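Local coordinates for A rubisco-like protein (Burkholderia fungorum, PDB 3NWR) that is of unassigned function but belongs to the RuBisCO-like branch of the RuBisCO family and probably catalyses a metal-dependent reaction other than photosynthetic carbon fixation, at residues Gln305-Leu310 with Asp338-Leu343; Met299-Ala303 with Ser335-Cys339. All blocks are in the same frame, centred on the assembly; numbering follows the deposited sequence.

Contact 1: residues Gln305-Leu310 with Asp338-Leu343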
ATOM      1  N   GLN A 305      11.107   5.087   1.881  1.00 11.50           N
ATOM      2  CA  GLN A 305      12.145   4.334   2.590  1.00 11.33           C
ATOM      3  C   GLN A 305      12.287   4.792   4.040  1.00 12.51           C
ATOM      4  O   GLN A 305      12.673   4.011   4.901  1.00 11.64           O
ATOM      5  CB  GLN A 305      13.486   4.395   1.840  1.00 11.52           C
ATOM      6  CG  GLN A 305      14.127   5.785   1.772  1.00 12.77           C
ATOM      7  CD  GLN A 305      15.224   5.990   2.800  1.00 11.99           C
ATOM      8  OE1 GLN A 305      16.062   5.113   3.016  1.00 13.20           O
ATOM      9  NE2 GLN A 305      15.248   7.178   3.414  1.00 15.46           N
ATOM     10  N   THR A 306      11.960   6.054   4.316  1.00 11.82           N
ATOM     11  CA  THR A 306      11.919   6.501   5.707  1.00 11.16           C
ATOM     12  C   THR A 306      10.882   5.697   6.493  1.00 12.18           C
ATOM     13  O   THR A 306      11.199   5.101   7.533  1.00 11.72           O
ATOM     14  CB  THR A 306      11.604   7.998   5.820  1.00 11.94           C
ATOM     15  OG1 THR A 306      12.658   8.756   5.215  1.00 12.76           O
ATOM     16  CG2 THR A 306      11.468   8.400   7.282  1.00 12.63           C
ATOM     17  N   LEU A 307       9.646   5.669   5.990  1.00 11.15           N
ATOM     18  CA  LEU A 307       8.588   4.930   6.668  1.00 11.45           C
ATOM     19  C   LEU A 307       8.949   3.461   6.809  1.00 13.72           C
ATOM     20  O   LEU A 307       8.819   2.886   7.891  1.00 12.14           O
ATOM     21  CB  LEU A 307       7.275   5.076   5.911  1.00 11.03           C
ATOM     22  CG  LEU A 307       6.726   6.495   5.838  1.00 11.85           C
ATOM     23  CD1 LEU A 307       5.554   6.507   4.876  1.00 12.57           C
ATOM     24  CD2 LEU A 307       6.302   6.963   7.223  1.00 13.42           C
ATOM     25  N   TRP A 308       9.416   2.845   5.728  1.00 10.64           N
ATOM     26  CA  TRP A 308       9.771   1.427   5.806  1.00 11.21           C
ATOM     27  C   TRP A 308      10.935   1.129   6.749  1.00 11.82           C
ATOM     28  O   TRP A 308      10.940   0.116   7.431  1.00 11.25           O
ATOM     29  CB  TRP A 308       9.932   0.803   4.405  1.00 11.53           C
ATOM     30  CG  TRP A 308       8.582   0.456   3.912  1.00 11.11           C
ATOM     31  CD1 TRP A 308       7.839   1.099   2.948  1.00 11.50           C
ATOM     32  CD2 TRP A 308       7.749  -0.558   4.453  1.00 11.10           C
ATOM     33  NE1 TRP A 308       6.595   0.504   2.844  1.00 12.98           N
ATOM     34  CE2 TRP A 308       6.525  -0.517   3.759  1.00 10.03           C
ATOM     35  CE3 TRP A 308       7.933  -1.522   5.452  1.00 11.92           C
ATOM     36  CZ2 TRP A 308       5.481  -1.406   4.039  1.00 11.49           C
ATOM     37  CZ3 TRP A 308       6.904  -2.388   5.729  1.00 11.86           C
ATOM     38  CH2 TRP A 308       5.690  -2.325   5.029  1.00 11.12           C
ATOM     39  N   ARG A 309      11.911   2.029   6.814  1.00 11.91           N
ATOM     40  CA  ARG A 309      13.028   1.795   7.715  1.00 10.88           C
ATOM     41  C   ARG A 309      12.595   1.823   9.185  1.00 12.04           C
ATOM     42  O   ARG A 309      13.216   1.176  10.029  1.00 12.27           O
ATOM     43  CB  ARG A 309      14.155   2.777   7.413  1.00 12.83           C
ATOM     44  CG  ARG A 309      14.971   2.322   6.211  1.00 11.97           C
ATOM     45  CD  ARG A 309      15.887   3.405   5.668  1.00 12.57           C
ATOM     46  NE  ARG A 309      16.935   3.778   6.612  1.00 13.79           N
ATOM     47  CZ  ARG A 309      17.885   4.659   6.326  1.00 14.02           C
ATOM     48  NH1 ARG A 309      18.814   4.957   7.230  1.00 13.61           N
ATOM     49  NH2 ARG A 309      17.905   5.244   5.126  1.00 14.04           N
ATOM     50  N   LEU A 310      11.514   2.535   9.487  1.00 12.46           N
ATOM     51  CA  LEU A 310      10.979   2.534  10.853  1.00 11.83           C
ATOM     52  C   LEU A 310      10.455   1.162  11.282  1.00 12.14           C
ATOM     53  O   LEU A 310      10.283   0.910  12.481  1.00 13.05           O
ATOM     54  CB  LEU A 310       9.890   3.600  11.037  1.00 11.38           C
ATOM     55  CG  LEU A 310      10.340   5.042  10.772  1.00 11.01           C
ATOM     56  CD1 LEU A 310       9.158   6.011  10.856  1.00 13.42           C
ATOM     57  CD2 LEU A 310      11.443   5.464  11.745  1.00 12.85           C
ATOM     58  N   ASP A 338      19.864   7.346  -0.447  1.00 13.42           N
ATOM     59  CA  ASP A 338      18.933   7.402   0.684  1.00 15.38           C
ATOM     60  C   ASP A 338      19.208   6.268   1.674  1.00 13.68           C
ATOM     61  O   ASP A 338      19.255   6.483   2.893  1.00 13.58           O
ATOM     62  CB  ASP A 338      17.479   7.305   0.208  1.00 13.97           C
ATOM     63  CG  ASP A 338      16.967   8.585  -0.428  1.00 15.71           C
ATOM     64  OD1 ASP A 338      17.466   9.689  -0.085  1.00 16.94           O
ATOM     65  OD2 ASP A 338      16.030   8.485  -1.256  1.00 17.28           O
ATOM     66  N   CYS A 339      19.385   5.060   1.152  1.00 13.06           N
ATOM     67  CA  CYS A 339      19.616   3.876   1.980  1.00 13.26           C
ATOM     68  C   CYS A 339      20.809   4.047   2.907  1.00 15.51           C
ATOM     69  O   CYS A 339      20.791   3.590   4.058  1.00 15.05           O
ATOM     70  CB  CYS A 339      19.821   2.638   1.108  1.00 12.80           C
ATOM     71  SG  CYS A 339      18.346   2.083   0.237  1.00 14.97           S
ATOM     72  N   ALA A 340      21.845   4.711   2.396  1.00 13.72           N
ATOM     73  CA  ALA A 340      23.080   4.896   3.155  1.00 14.27           C
ATOM     74  C   ALA A 340      23.023   6.085   4.115  1.00 15.03           C
ATOM     75  O   ALA A 340      23.888   6.241   4.973  1.00 16.99           O
ATOM     76  CB  ALA A 340      24.256   5.052   2.204  1.00 16.23           C
ATOM     77  N   THR A 341      21.998   6.916   3.977  1.00 13.46           N
ATOM     78  CA  THR A 341      21.871   8.111   4.792  1.00 15.60           C
ATOM     79  C   THR A 341      21.104   7.785   6.072  1.00 17.88           C
ATOM     80  O   THR A 341      19.963   7.340   5.999  1.00 15.18           O
ATOM     81  CB  THR A 341      21.124   9.206   4.008  1.00 14.75           C
ATOM     82  OG1 THR A 341      21.808   9.461   2.774  1.00 18.72           O
ATOM     83  CG2 THR A 341      21.008  10.511   4.827  1.00 15.87           C
ATOM     84  N   PRO A 342      21.722   7.995   7.251  1.00 14.41           N
ATOM     85  CA  PRO A 342      20.983   7.744   8.500  1.00 14.58           C
ATOM     86  C   PRO A 342      19.721   8.593   8.562  1.00 17.51           C
ATOM     87  O   PRO A 342      19.702   9.724   8.059  1.00 17.08           O
ATOM     88  CB  PRO A 342      21.965   8.181   9.594  1.00 17.48           C
ATOM     89  CG  PRO A 342      23.315   8.046   8.952  1.00 20.49           C
ATOM     90  CD  PRO A 342      23.101   8.448   7.512  1.00 16.92           C
ATOM     91  N   LEU A 343      18.662   8.053   9.154  1.00 15.51           N
ATOM     92  CA  LEU A 343      17.397   8.780   9.198  1.00 15.06           C
ATOM     93  C   LEU A 343      17.510  10.072  10.010  1.00 16.77           C
ATOM     94  O   LEU A 343      16.828  11.056   9.724  1.00 20.56           O
ATOM     95  CB  LEU A 343      16.267   7.892   9.746  1.00 16.19           C
ATOM     96  CG  LEU A 343      15.836   6.690   8.891  1.00 13.10           C
ATOM     97  CD1 LEU A 343      14.587   6.023   9.464  1.00 14.20           C
ATOM     98  CD2 LEU A 343      15.604   7.112   7.441  1.00 14.75           C
TER
HETATM   99  O   HOH W   1      17.588   8.623   4.773  1.00 16.80           O
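This is a mixed polar and apolar contact in the TIM barrel of the catalytic domain, between the end of helix 301-309 and the turn that closes helix 329-340, two successive outer helices joined in the chain through strand 315-319. Its centre is Arg309, which reaches from the last turn of the first helix to the backbone where the second one ends. NH1 and NH2 of Arg309 both donate to Thr341 O, at 2.9 and 3.1 Å, and NH2 adds a weak bond to Asp338 O at 2.9 Å; both carbonyl oxygens lie near the guanidinium plane. The same Arg309 NH2 is bonded to Gln305 OE1, 2.8 Å away and one helical turn back. Asp349, outside the two segments, forms a salt bridge with Arg309 and accepts a hydrogen bond from Leu343 N. Leu343 turns back over one face of the guanidinium, CD2 lying 3.5 Å from Arg309 CZ, while its CD1 packs 3.9 Å from Leu310 CD2. A water links the two segments, accepting from Gln305 NE2 at 3.1 Å and donating to Thr341 O at 3.0 Å.

Contact 2: residues Met299-Ala303 with Ser335-Cys339; sequences MSFQA and SARDC
Build Met299 extended, Ser300 at the N-cap of helix 301-309 without side-chain capping, and Phe301 to Ala303 as its first turn; residues 335-339 are all helical. Set CA of Phe301 and Ser335 6.1 Å apart, likewise CA of Gln302 and Asp338. The Phe301 CA-to-CB bond points toward the second helix; chi1 is t, chi2 82°. Ser335 CB sits over the Phe301 ring face, a CH-pi contact 3.8 Å from the centroid; its OG, bonded to Glu331 O, lies 3.3 Å from Phe301 CB. These are successive outer helices of the TIM barrel, joined through strand 315-319, whose Met316 also touches the ring. Asp338, chi1 m, brings OD2 to 3.6 Å from Phe301 CD2 at the ring edge. Two waters bridge its carboxylate to Gln302 (chi1 t, chi2 m, OE1 bonded to Leu132 N): one donates to Asp338 OD2 (2.7 Å) and accepts weakly from Gln302 N (3.0 Å), the other pairs OD1 (2.7 Å) likewise with NE2 (3.4 Å). Cys339 SG makes an edge-on sulfur-aromatic contact, 4.2 Å from Phe301 CE2.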
ATOM      1  N   MET A 299       4.408   8.831  -3.754  1.00 11.61           N
ATOM      2  CA  MET A 299       5.464   8.948  -2.763  1.00 12.83           C
ATOM      3  C   MET A 299       6.826   8.756  -3.409  1.00 14.19           C
ATOM      4  O   MET A 299       7.079   7.724  -4.035  1.00 12.77           O
ATOM      5  CB  MET A 299       5.250   7.896  -1.671  1.00 15.32           C
ATOM      6  CG  MET A 299       5.920   8.210  -0.369  1.00 17.77           C
ATOM      7  SD  MET A 299       5.530   6.929   0.851  1.00 19.29           S
ATOM      8  CE  MET A 299       3.753   6.956   0.928  1.00 23.45           C
ATOM      9  N   SER A 300       7.702   9.752  -3.276  1.00 12.06           N
ATOM     10  CA  SER A 300       9.094   9.586  -3.696  1.00 11.94           C
ATOM     11  C   SER A 300       9.819   8.639  -2.743  1.00 12.02           C
ATOM     12  O   SER A 300       9.377   8.407  -1.605  1.00 12.98           O
ATOM     13  CB  SER A 300       9.826  10.930  -3.718  1.00 15.53           C
ATOM     14  OG  SER A 300       9.176  11.835  -4.591  1.00 16.20           O
ATOM     15  N   PHE A 301      10.942   8.098  -3.194  1.00 12.18           N
ATOM     16  CA  PHE A 301      11.593   7.040  -2.429  1.00 11.93           C
ATOM     17  C   PHE A 301      12.082   7.519  -1.062  1.00 12.30           C
ATOM     18  O   PHE A 301      12.018   6.783  -0.093  1.00 11.81           O
ATOM     19  CB  PHE A 301      12.744   6.408  -3.227  1.00 11.99           C
ATOM     20  CG  PHE A 301      13.334   5.179  -2.584  1.00 11.06           C
ATOM     21  CD1 PHE A 301      12.731   3.932  -2.729  1.00 13.52           C
ATOM     22  CD2 PHE A 301      14.502   5.274  -1.852  1.00 12.12           C
ATOM     23  CE1 PHE A 301      13.298   2.793  -2.135  1.00 12.81           C
ATOM     24  CE2 PHE A 301      15.072   4.150  -1.263  1.00 12.41           C
ATOM     25  CZ  PHE A 301      14.466   2.906  -1.409  1.00 13.68           C
ATOM     26  N   GLN A 302      12.581   8.749  -0.972  1.00 13.83           N
ATOM     27  CA  GLN A 302      13.110   9.228   0.310  1.00 13.42           C
ATOM     28  C   GLN A 302      12.083   9.046   1.427  1.00 12.04           C
ATOM     29  O   GLN A 302      12.404   8.545   2.513  1.00 12.55           O
ATOM     30  CB  GLN A 302      13.512  10.702   0.196  1.00 14.72           C
ATOM     31  CG  GLN A 302      14.470  11.190   1.264  1.00 14.92           C
ATOM     32  CD  GLN A 302      13.846  11.287   2.638  1.00 17.10           C
ATOM     33  OE1 GLN A 302      12.634  11.492   2.792  1.00 14.67           O
ATOM     34  NE2 GLN A 302      14.680  11.128   3.663  1.00 24.02           N
ATOM     35  N   ALA A 303      10.847   9.452   1.147  1.00 12.40           N
ATOM     36  CA  ALA A 303       9.772   9.340   2.123  1.00 11.70           C
ATOM     37  C   ALA A 303       9.392   7.872   2.357  1.00 12.66           C
ATOM     38  O   ALA A 303       9.252   7.427   3.502  1.00 12.65           O
ATOM     39  CB  ALA A 303       8.554  10.140   1.671  1.00 12.35           C
ATOM     40  N   SER A 335      18.001   6.926  -4.692  1.00 14.14           N
ATOM     41  CA  SER A 335      17.400   5.937  -3.793  1.00 13.13           C
ATOM     42  C   SER A 335      18.486   5.141  -3.066  1.00 12.79           C
ATOM     43  O   SER A 335      18.391   4.891  -1.859  1.00 13.33           O
ATOM     44  CB  SER A 335      16.455   5.017  -4.574  1.00 12.20           C
ATOM     45  OG  SER A 335      15.367   5.761  -5.121  1.00 14.11           O
ATOM     46  N   ALA A 336      19.533   4.768  -3.793  1.00 12.57           N
ATOM     47  CA  ALA A 336      20.668   4.097  -3.172  1.00 13.18           C
ATOM     48  C   ALA A 336      21.291   4.993  -2.107  1.00 13.41           C
ATOM     49  O   ALA A 336      21.592   4.553  -0.996  1.00 13.41           O
ATOM     50  CB  ALA A 336      21.702   3.721  -4.215  1.00 13.11           C
ATOM     51  N   ARG A 337      21.456   6.268  -2.435  1.00 14.32           N
ATOM     52  CA  ARG A 337      22.055   7.191  -1.489  1.00 13.88           C
ATOM     53  C   ARG A 337      21.179   7.387  -0.252  1.00 15.01           C
ATOM     54  O   ARG A 337      21.691   7.531   0.866  1.00 15.63           O
ATOM     55  CB  ARG A 337      22.418   8.503  -2.190  1.00 15.16           C
ATOM     56  CG  ARG A 337      23.559   8.279  -3.175  1.00 16.66           C
ATOM     57  CD  ARG A 337      23.954   9.526  -3.945  1.00 19.60           C
ATOM     58  NE  ARG A 337      25.119   9.245  -4.777  1.00 21.70           N
ATOM     59  CZ  ARG A 337      25.594  10.063  -5.707  1.00 27.24           C
ATOM     60  NH1 ARG A 337      24.998  11.228  -5.942  1.00 28.82           N
ATOM     61  NH2 ARG A 337      26.664   9.713  -6.409  1.00 26.01           N
ATOM     62  N   ASP A 338      19.864   7.346  -0.447  1.00 13.42           N
ATOM     63  CA  ASP A 338      18.933   7.402   0.684  1.00 15.38           C
ATOM     64  C   ASP A 338      19.208   6.268   1.674  1.00 13.68           C
ATOM     65  O   ASP A 338      19.255   6.483   2.893  1.00 13.58           O
ATOM     66  CB  ASP A 338      17.479   7.305   0.208  1.00 13.97           C
ATOM     67  CG  ASP A 338      16.967   8.585  -0.428  1.00 15.71           C
ATOM     68  OD1 ASP A 338      17.466   9.689  -0.085  1.00 16.94           O
ATOM     69  OD2 ASP A 338      16.030   8.485  -1.256  1.00 17.28           O
ATOM     70  N   CYS A 339      19.385   5.060   1.152  1.00 13.06           N
ATOM     71  CA  CYS A 339      19.616   3.876   1.980  1.00 13.26           C
ATOM     72  C   CYS A 339      20.809   4.047   2.907  1.00 15.51           C
ATOM     73  O   CYS A 339      20.791   3.590   4.058  1.00 15.05           O
ATOM     74  CB  CYS A 339      19.821   2.638   1.108  1.00 12.80           C
ATOM     75  SG  CYS A 339      18.346   2.083   0.237  1.00 14.97           S
TER
HETATM   76  O   HOH W   2      17.793  10.350   2.554  1.00 20.06           O
HETATM   77  O   HOH W   3      14.535   9.666  -3.119  1.00 23.55           O

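Overall arrangement
Both contacts join the same two helices, 301-309 and 329-340, which run in roughly the same direction; their centres lie about 7 Å apart. Contact 2 takes the start of the first helix and contact 1 its end, so the interface goes from ring packing and bridging waters to an arginine-carbonyl network. Asp338 and Cys339 belong to both: the Asp338 carboxylate serves contact 2 and its carbonyl contact 1. Gln302 O, which accepts from Gln305 NE2 and Thr306 OG1, and Leu307 CD1 against Met299 SD (4.0 Å) tie the first segments together. In RuBisCO-type barrels the active site, probably including carboxylated Lys195 here, lies at the C-terminal strand ends, the opposite end of the barrel from contact 1.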